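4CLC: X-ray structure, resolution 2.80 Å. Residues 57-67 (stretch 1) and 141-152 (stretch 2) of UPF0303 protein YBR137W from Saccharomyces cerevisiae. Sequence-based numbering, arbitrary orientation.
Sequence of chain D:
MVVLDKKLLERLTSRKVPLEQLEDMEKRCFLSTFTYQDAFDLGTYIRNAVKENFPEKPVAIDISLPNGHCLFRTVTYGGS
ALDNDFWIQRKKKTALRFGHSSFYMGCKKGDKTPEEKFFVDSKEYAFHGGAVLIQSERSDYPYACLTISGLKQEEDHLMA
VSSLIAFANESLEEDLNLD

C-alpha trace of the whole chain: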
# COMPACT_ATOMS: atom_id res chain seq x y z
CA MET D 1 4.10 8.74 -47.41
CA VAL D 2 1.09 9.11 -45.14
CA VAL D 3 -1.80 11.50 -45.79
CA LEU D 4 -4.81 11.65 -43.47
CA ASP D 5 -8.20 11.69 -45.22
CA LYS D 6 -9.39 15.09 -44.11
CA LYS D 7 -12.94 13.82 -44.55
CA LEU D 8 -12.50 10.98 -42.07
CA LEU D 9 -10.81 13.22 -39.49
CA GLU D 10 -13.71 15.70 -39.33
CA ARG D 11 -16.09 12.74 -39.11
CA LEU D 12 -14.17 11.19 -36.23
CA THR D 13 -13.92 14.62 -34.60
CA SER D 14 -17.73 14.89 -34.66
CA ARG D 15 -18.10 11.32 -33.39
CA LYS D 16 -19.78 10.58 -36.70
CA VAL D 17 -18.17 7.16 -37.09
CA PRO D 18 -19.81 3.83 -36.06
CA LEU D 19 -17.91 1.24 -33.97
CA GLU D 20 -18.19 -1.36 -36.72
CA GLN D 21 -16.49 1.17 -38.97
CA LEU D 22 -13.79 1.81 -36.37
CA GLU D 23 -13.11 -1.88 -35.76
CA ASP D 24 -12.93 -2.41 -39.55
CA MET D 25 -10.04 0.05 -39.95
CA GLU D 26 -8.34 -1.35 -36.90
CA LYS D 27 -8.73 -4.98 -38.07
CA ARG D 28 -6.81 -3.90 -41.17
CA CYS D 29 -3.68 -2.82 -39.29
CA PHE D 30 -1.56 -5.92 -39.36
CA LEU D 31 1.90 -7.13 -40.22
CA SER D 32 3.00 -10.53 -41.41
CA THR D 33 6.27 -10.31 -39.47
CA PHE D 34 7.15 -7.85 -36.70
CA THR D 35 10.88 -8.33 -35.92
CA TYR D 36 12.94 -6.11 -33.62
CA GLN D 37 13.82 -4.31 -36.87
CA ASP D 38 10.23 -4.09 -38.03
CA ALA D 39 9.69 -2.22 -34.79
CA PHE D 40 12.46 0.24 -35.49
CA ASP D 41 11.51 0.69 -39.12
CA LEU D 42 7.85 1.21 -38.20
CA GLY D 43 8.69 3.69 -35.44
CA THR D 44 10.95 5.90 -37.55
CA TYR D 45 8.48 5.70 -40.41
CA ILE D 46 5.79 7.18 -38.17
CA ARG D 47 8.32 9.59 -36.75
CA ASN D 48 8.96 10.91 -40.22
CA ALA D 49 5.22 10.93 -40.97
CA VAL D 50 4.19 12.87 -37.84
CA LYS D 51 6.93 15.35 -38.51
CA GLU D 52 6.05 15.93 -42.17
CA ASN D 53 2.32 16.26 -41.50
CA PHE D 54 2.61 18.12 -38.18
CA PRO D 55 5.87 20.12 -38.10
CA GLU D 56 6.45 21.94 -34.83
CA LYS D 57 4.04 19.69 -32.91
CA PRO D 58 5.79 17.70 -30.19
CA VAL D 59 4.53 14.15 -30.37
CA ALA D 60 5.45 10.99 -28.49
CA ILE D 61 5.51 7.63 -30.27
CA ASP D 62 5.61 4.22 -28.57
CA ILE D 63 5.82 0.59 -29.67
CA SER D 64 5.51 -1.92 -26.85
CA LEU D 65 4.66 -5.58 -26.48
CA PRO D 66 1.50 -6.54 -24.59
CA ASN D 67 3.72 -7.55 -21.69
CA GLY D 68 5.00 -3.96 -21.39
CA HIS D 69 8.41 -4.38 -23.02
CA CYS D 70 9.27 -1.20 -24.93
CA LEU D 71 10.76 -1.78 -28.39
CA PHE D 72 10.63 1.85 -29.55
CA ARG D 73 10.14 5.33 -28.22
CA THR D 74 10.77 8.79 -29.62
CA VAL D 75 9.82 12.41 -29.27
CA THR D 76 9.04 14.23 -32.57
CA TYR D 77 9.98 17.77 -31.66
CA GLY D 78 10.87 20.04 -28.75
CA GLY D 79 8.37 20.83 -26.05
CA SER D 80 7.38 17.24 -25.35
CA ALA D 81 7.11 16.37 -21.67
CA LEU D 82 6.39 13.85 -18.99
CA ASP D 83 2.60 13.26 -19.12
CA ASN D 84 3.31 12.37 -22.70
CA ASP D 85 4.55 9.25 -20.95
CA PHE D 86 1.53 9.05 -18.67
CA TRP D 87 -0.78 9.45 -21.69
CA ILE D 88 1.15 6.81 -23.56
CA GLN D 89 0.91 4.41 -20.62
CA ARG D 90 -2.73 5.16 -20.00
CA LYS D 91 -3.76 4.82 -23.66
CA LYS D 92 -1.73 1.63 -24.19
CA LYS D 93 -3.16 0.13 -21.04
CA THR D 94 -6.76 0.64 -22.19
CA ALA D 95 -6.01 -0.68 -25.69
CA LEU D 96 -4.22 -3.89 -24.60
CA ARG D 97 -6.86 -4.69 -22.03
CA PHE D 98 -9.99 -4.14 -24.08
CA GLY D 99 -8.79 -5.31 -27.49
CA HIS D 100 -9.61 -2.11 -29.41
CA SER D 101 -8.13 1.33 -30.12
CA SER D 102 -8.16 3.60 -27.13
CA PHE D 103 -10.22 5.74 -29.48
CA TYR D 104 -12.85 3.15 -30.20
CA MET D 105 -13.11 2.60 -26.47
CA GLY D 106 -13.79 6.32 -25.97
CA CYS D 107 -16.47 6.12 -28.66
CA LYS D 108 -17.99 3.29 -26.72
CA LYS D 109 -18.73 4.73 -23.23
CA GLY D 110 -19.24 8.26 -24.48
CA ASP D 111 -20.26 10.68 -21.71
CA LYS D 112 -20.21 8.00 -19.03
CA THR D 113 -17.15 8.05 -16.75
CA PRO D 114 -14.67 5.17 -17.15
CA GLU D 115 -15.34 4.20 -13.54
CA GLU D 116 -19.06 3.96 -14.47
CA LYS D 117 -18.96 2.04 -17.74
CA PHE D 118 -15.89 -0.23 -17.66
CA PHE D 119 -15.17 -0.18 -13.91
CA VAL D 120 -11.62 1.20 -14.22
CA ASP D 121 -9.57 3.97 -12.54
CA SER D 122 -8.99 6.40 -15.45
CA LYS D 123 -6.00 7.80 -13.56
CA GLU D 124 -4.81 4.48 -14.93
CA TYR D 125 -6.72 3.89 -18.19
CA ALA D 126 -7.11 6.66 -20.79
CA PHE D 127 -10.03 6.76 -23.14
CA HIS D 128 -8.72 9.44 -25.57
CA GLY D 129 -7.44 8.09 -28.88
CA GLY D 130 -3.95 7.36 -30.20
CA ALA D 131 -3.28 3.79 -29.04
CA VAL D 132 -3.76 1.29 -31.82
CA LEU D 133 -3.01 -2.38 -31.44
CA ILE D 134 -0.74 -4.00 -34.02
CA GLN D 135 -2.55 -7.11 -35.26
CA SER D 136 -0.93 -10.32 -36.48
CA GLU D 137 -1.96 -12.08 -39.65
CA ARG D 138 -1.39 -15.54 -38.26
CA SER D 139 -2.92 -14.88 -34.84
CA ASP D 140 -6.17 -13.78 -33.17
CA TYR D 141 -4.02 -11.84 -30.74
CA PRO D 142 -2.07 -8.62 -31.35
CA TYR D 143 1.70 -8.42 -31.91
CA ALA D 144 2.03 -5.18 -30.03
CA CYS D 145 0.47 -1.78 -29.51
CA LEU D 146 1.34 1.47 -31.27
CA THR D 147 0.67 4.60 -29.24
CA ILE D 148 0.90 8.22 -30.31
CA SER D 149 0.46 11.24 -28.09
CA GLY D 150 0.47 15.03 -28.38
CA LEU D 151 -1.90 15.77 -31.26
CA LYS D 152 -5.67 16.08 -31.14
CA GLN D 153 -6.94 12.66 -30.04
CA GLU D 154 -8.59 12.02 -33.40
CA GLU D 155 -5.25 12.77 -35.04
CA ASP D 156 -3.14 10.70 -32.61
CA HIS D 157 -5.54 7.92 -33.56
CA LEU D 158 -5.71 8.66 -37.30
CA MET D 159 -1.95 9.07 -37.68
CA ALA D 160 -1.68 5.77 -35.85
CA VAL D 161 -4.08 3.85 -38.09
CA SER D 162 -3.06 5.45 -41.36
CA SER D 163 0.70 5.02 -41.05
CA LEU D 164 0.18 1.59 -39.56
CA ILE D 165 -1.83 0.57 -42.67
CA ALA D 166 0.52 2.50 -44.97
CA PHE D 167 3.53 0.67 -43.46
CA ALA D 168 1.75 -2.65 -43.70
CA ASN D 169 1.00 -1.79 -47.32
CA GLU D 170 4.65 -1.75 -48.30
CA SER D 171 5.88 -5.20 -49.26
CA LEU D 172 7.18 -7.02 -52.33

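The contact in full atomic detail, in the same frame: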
# COMPACT_ATOMS: atom_id res chain seq x y z
N LYS D 57 4.89 20.30 -33.94
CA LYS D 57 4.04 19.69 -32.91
C LYS D 57 4.82 18.59 -32.19
O LYS D 57 5.23 17.60 -32.80
CB LYS D 57 2.75 19.12 -33.53
CG LYS D 57 1.65 20.16 -33.77
CD LYS D 57 1.06 20.66 -32.46
CE LYS D 57 0.01 21.73 -32.67
NZ LYS D 57 -0.55 22.17 -31.34
N PRO D 58 5.08 18.78 -30.89
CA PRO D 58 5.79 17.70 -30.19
C PRO D 58 4.89 16.50 -29.99
O PRO D 58 3.83 16.59 -29.37
CB PRO D 58 6.16 18.34 -28.85
CG PRO D 58 5.06 19.33 -28.60
CD PRO D 58 4.60 19.82 -29.97
N VAL D 59 5.36 15.34 -30.43
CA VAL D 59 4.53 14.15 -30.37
C VAL D 59 5.36 12.98 -29.89
O VAL D 59 6.53 12.85 -30.25
CB VAL D 59 3.90 13.86 -31.74
CG1 VAL D 59 3.32 12.48 -31.79
CG2 VAL D 59 2.83 14.87 -32.02
N ALA D 60 4.76 12.15 -29.04
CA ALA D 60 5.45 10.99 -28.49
C ALA D 60 4.94 9.74 -29.19
O ALA D 60 3.75 9.61 -29.44
CB ALA D 60 5.24 10.91 -26.99
N ILE D 61 5.85 8.84 -29.53
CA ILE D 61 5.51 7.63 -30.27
C ILE D 61 6.04 6.40 -29.54
O ILE D 61 7.22 6.33 -29.26
CB ILE D 61 6.10 7.68 -31.69
CG1 ILE D 61 5.54 8.89 -32.45
CG2 ILE D 61 5.82 6.40 -32.44
CD1 ILE D 61 6.28 9.18 -33.72
N ASP D 62 5.17 5.43 -29.25
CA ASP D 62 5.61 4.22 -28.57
C ASP D 62 5.29 2.92 -29.34
O ASP D 62 4.27 2.80 -30.02
CB ASP D 62 4.98 4.15 -27.17
CG ASP D 62 5.55 3.01 -26.31
OD1 ASP D 62 5.01 1.88 -26.37
OD2 ASP D 62 6.54 3.25 -25.57
N ILE D 63 6.18 1.94 -29.25
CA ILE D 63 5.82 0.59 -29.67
C ILE D 63 6.22 -0.34 -28.54
O ILE D 63 7.39 -0.42 -28.20
CB ILE D 63 6.50 0.17 -30.99
CG1 ILE D 63 6.11 1.12 -32.12
CG2 ILE D 63 6.13 -1.27 -31.36
CD1 ILE D 63 6.80 0.83 -33.42
N SER D 64 5.24 -1.02 -27.95
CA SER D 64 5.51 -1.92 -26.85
C SER D 64 4.84 -3.26 -27.09
O SER D 64 3.90 -3.37 -27.87
CB SER D 64 5.04 -1.32 -25.53
OG SER D 64 5.76 -0.15 -25.20
N LEU D 65 5.32 -4.29 -26.42
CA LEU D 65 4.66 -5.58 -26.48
C LEU D 65 3.54 -5.55 -25.47
O LEU D 65 3.51 -4.66 -24.62
CB LEU D 65 5.65 -6.69 -26.19
CG LEU D 65 6.79 -6.87 -27.17
CD1 LEU D 65 7.60 -8.08 -26.78
CD2 LEU D 65 6.24 -7.01 -28.56
N PRO D 66 2.60 -6.50 -25.56
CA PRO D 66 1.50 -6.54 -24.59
C PRO D 66 1.97 -6.76 -23.17
O PRO D 66 1.23 -6.45 -22.25
CB PRO D 66 0.65 -7.72 -25.06
CG PRO D 66 1.49 -8.45 -26.04
CD PRO D 66 2.40 -7.47 -26.65
N ASN D 67 3.18 -7.29 -23.01
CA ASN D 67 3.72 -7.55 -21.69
C ASN D 67 4.39 -6.31 -21.08
O ASN D 67 4.77 -6.32 -19.92
CB ASN D 67 4.71 -8.72 -21.76
CG ASN D 67 6.09 -8.29 -22.20
OD1 ASN D 67 6.25 -7.31 -22.93
ND2 ASN D 67 7.09 -9.01 -21.73
N TYR D 141 -4.47 -12.76 -31.77
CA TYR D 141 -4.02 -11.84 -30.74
C TYR D 141 -2.91 -10.96 -31.26
O TYR D 141 -2.05 -11.41 -32.01
CB TYR D 141 -3.61 -12.65 -29.52
CG TYR D 141 -4.67 -13.66 -29.18
CD1 TYR D 141 -5.82 -13.28 -28.49
CD2 TYR D 141 -4.56 -15.00 -29.59
CE1 TYR D 141 -6.81 -14.20 -28.20
CE2 TYR D 141 -5.55 -15.92 -29.29
CZ TYR D 141 -6.67 -15.51 -28.60
OH TYR D 141 -7.66 -16.40 -28.30
N PRO D 142 -2.92 -9.68 -30.83
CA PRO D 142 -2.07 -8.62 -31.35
C PRO D 142 -0.58 -8.83 -31.09
O PRO D 142 -0.21 -9.36 -30.04
CB PRO D 142 -2.57 -7.38 -30.60
CG PRO D 142 -3.20 -7.90 -29.40
CD PRO D 142 -3.81 -9.20 -29.77
N TYR D 143 0.24 -8.44 -32.07
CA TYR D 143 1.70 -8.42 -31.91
C TYR D 143 2.11 -7.47 -30.79
O TYR D 143 2.92 -7.80 -29.94
CB TYR D 143 2.39 -7.98 -33.22
CG TYR D 143 2.65 -9.08 -34.22
CD1 TYR D 143 3.03 -10.34 -33.80
CD2 TYR D 143 2.53 -8.85 -35.60
CE1 TYR D 143 3.27 -11.35 -34.71
CE2 TYR D 143 2.77 -9.85 -36.51
CZ TYR D 143 3.14 -11.10 -36.06
OH TYR D 143 3.39 -12.13 -36.93
N ALA D 144 1.54 -6.28 -30.83
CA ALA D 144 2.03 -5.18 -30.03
C ALA D 144 0.98 -4.08 -30.00
O ALA D 144 -0.15 -4.29 -30.40
CB ALA D 144 3.33 -4.66 -30.58
N CYS D 145 1.35 -2.92 -29.50
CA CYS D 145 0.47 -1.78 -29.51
C CYS D 145 1.29 -0.55 -29.91
O CYS D 145 2.40 -0.32 -29.41
CB CYS D 145 -0.20 -1.62 -28.14
SG CYS D 145 -1.24 -0.15 -27.92
N LEU D 146 0.75 0.22 -30.85
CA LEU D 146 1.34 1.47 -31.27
C LEU D 146 0.60 2.61 -30.61
O LEU D 146 -0.62 2.64 -30.64
CB LEU D 146 1.29 1.58 -32.79
CG LEU D 146 1.33 2.95 -33.46
CD1 LEU D 146 2.61 3.64 -33.12
CD2 LEU D 146 1.23 2.74 -34.93
N THR D 147 1.32 3.54 -29.98
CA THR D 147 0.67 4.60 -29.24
C THR D 147 1.29 5.95 -29.53
O THR D 147 2.50 6.14 -29.37
CB THR D 147 0.75 4.37 -27.73
OG1 THR D 147 0.15 3.12 -27.39
CG2 THR D 147 0.02 5.48 -27.01
N ILE D 148 0.45 6.89 -29.95
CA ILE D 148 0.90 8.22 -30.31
C ILE D 148 0.26 9.18 -29.34
O ILE D 148 -0.84 8.93 -28.83
CB ILE D 148 0.53 8.55 -31.76
CG1 ILE D 148 1.21 7.55 -32.70
CG2 ILE D 148 0.95 9.95 -32.12
CD1 ILE D 148 0.90 7.77 -34.14
N SER D 149 0.96 10.26 -29.04
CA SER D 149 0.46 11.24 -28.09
C SER D 149 0.95 12.63 -28.42
O SER D 149 2.10 12.80 -28.79
CB SER D 149 0.88 10.86 -26.67
OG SER D 149 1.16 12.02 -25.89
N GLY D 150 0.11 13.64 -28.19
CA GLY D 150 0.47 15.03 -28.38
C GLY D 150 -0.25 15.80 -29.47
O GLY D 150 -0.16 17.03 -29.52
N LEU D 151 -0.99 15.10 -30.33
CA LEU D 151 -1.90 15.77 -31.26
C LEU D 151 -3.31 15.84 -30.67
O LEU D 151 -3.52 15.54 -29.49
CB LEU D 151 -1.93 15.04 -32.60
CG LEU D 151 -0.57 14.86 -33.27
CD1 LEU D 151 -0.68 13.98 -34.49
CD2 LEU D 151 0.00 16.22 -33.65
N LYS D 152 -4.27 16.25 -31.48
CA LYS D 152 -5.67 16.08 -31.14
C LYS D 152 -5.93 14.58 -31.15
O LYS D 152 -5.38 13.86 -31.99
CB LYS D 152 -6.58 16.81 -32.14
CG LYS D 152 -6.41 18.33 -32.20
CD LYS D 152 -7.15 18.91 -33.42
CE LYS D 152 -7.34 20.43 -33.32
NZ LYS D 152 -6.16 21.26 -33.75
O HOH W 1 2.31 1.38 -27.50

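The most unusual feature of this contact is a buried polar cluster on one face of an otherwise regular two-stranded ladder. Water 1 sits beside the strands, 3.0 Å from Asp 62 OD1, 2.6 Å from Cys 145 O and 2.8 Å from Thr 147 OG1. Neither Asp 62 OD1 nor Cys 145 O has a proton to give, so each can only accept from the water, which links a carboxylate of one strand to a main-chain carbonyl of the other; with further acceptors in reach elsewhere in the structure, its two protons cannot serve them all at once. The same carboxylate oxygen also accepts from its own strand: Ser 64 OG donates to Asp 62 OD1 at 2.5 Å, a very short hydrogen bond. Asp 62 OD2 is satisfied elsewhere in the structure, so neither oxygen of this buried acid is left without a partner.

The backbone supplies the framework. Strands 60-64 and 144-149 run antiparallel, with an angle of 167° between their directions and a closest axial approach of 4.8 Å. Three hydrogen-bonded pairs alternate with two non-hydrogen-bonded pairs. Ala 60 N donates to Ser 149 O at 2.7 Å, and Ser 149 N returns a bond to Ala 60 O at 2.9 Å, the latter more bent, with an N-H...O angle of 139°. Asp 62 N to Thr 147 O measures 2.8 Å and Thr 147 N to Asp 62 O 3.0 Å, both close to straight. The last pair is looser: Ser 64 N to Cys 145 O is 3.3 Å and Cys 145 N to Ser 64 O is 3.1 Å. Ser 64 CA and Cys 145 CA are 5.7 Å apart, against 5.0 Å both for Ala 60 CA to Ser 149 CA and for Asp 62 CA to Thr 147 CA. Between these rungs, CA-H...O contacts reuse the same carbonyls, as in Ile 148 CA to Ala 60 O at 3.3 Å and Leu 146 CA to Asp 62 O at 3.5 Å.

Alternation sorts the side chains. Ala 60, Asp 62, Ser 64, Cys 145, Thr 147 and Ser 149 share the face that holds the water; Ile 61, Ile 63, Leu 146 and Ile 148 occupy the other, where packing is apolar. There Leu 146 CD1 lies 4.3 Å from Ile 61 CG2 and 4.4 Å from Ile 63 CG1, so one methyl touches two isoleucines of the opposing strand.

Beyond the 60-149 pair, Val 59 extends the hydrophobic contact: its CG1 is 3.5 Å from Ile 148 CG2, and its CG2 is 3.5 Å from Leu 151 CD2. Gly 150 permits the close approach here. With phi/psi of 115/-11, a CB on Gly 150 would be jammed against the preceding carbonyl and would fall 2.5 Å from Pro 58 O, a clash.

At the other end, Leu 65 points its CA-to-CB bond away, yet its CD2 comes within 4.3 Å of Ala 144 CB. Pro 66 CD approaches Tyr 143 O to 3.3 Å, continuing the contact past the last rung. Together the stretches bury 687 Å².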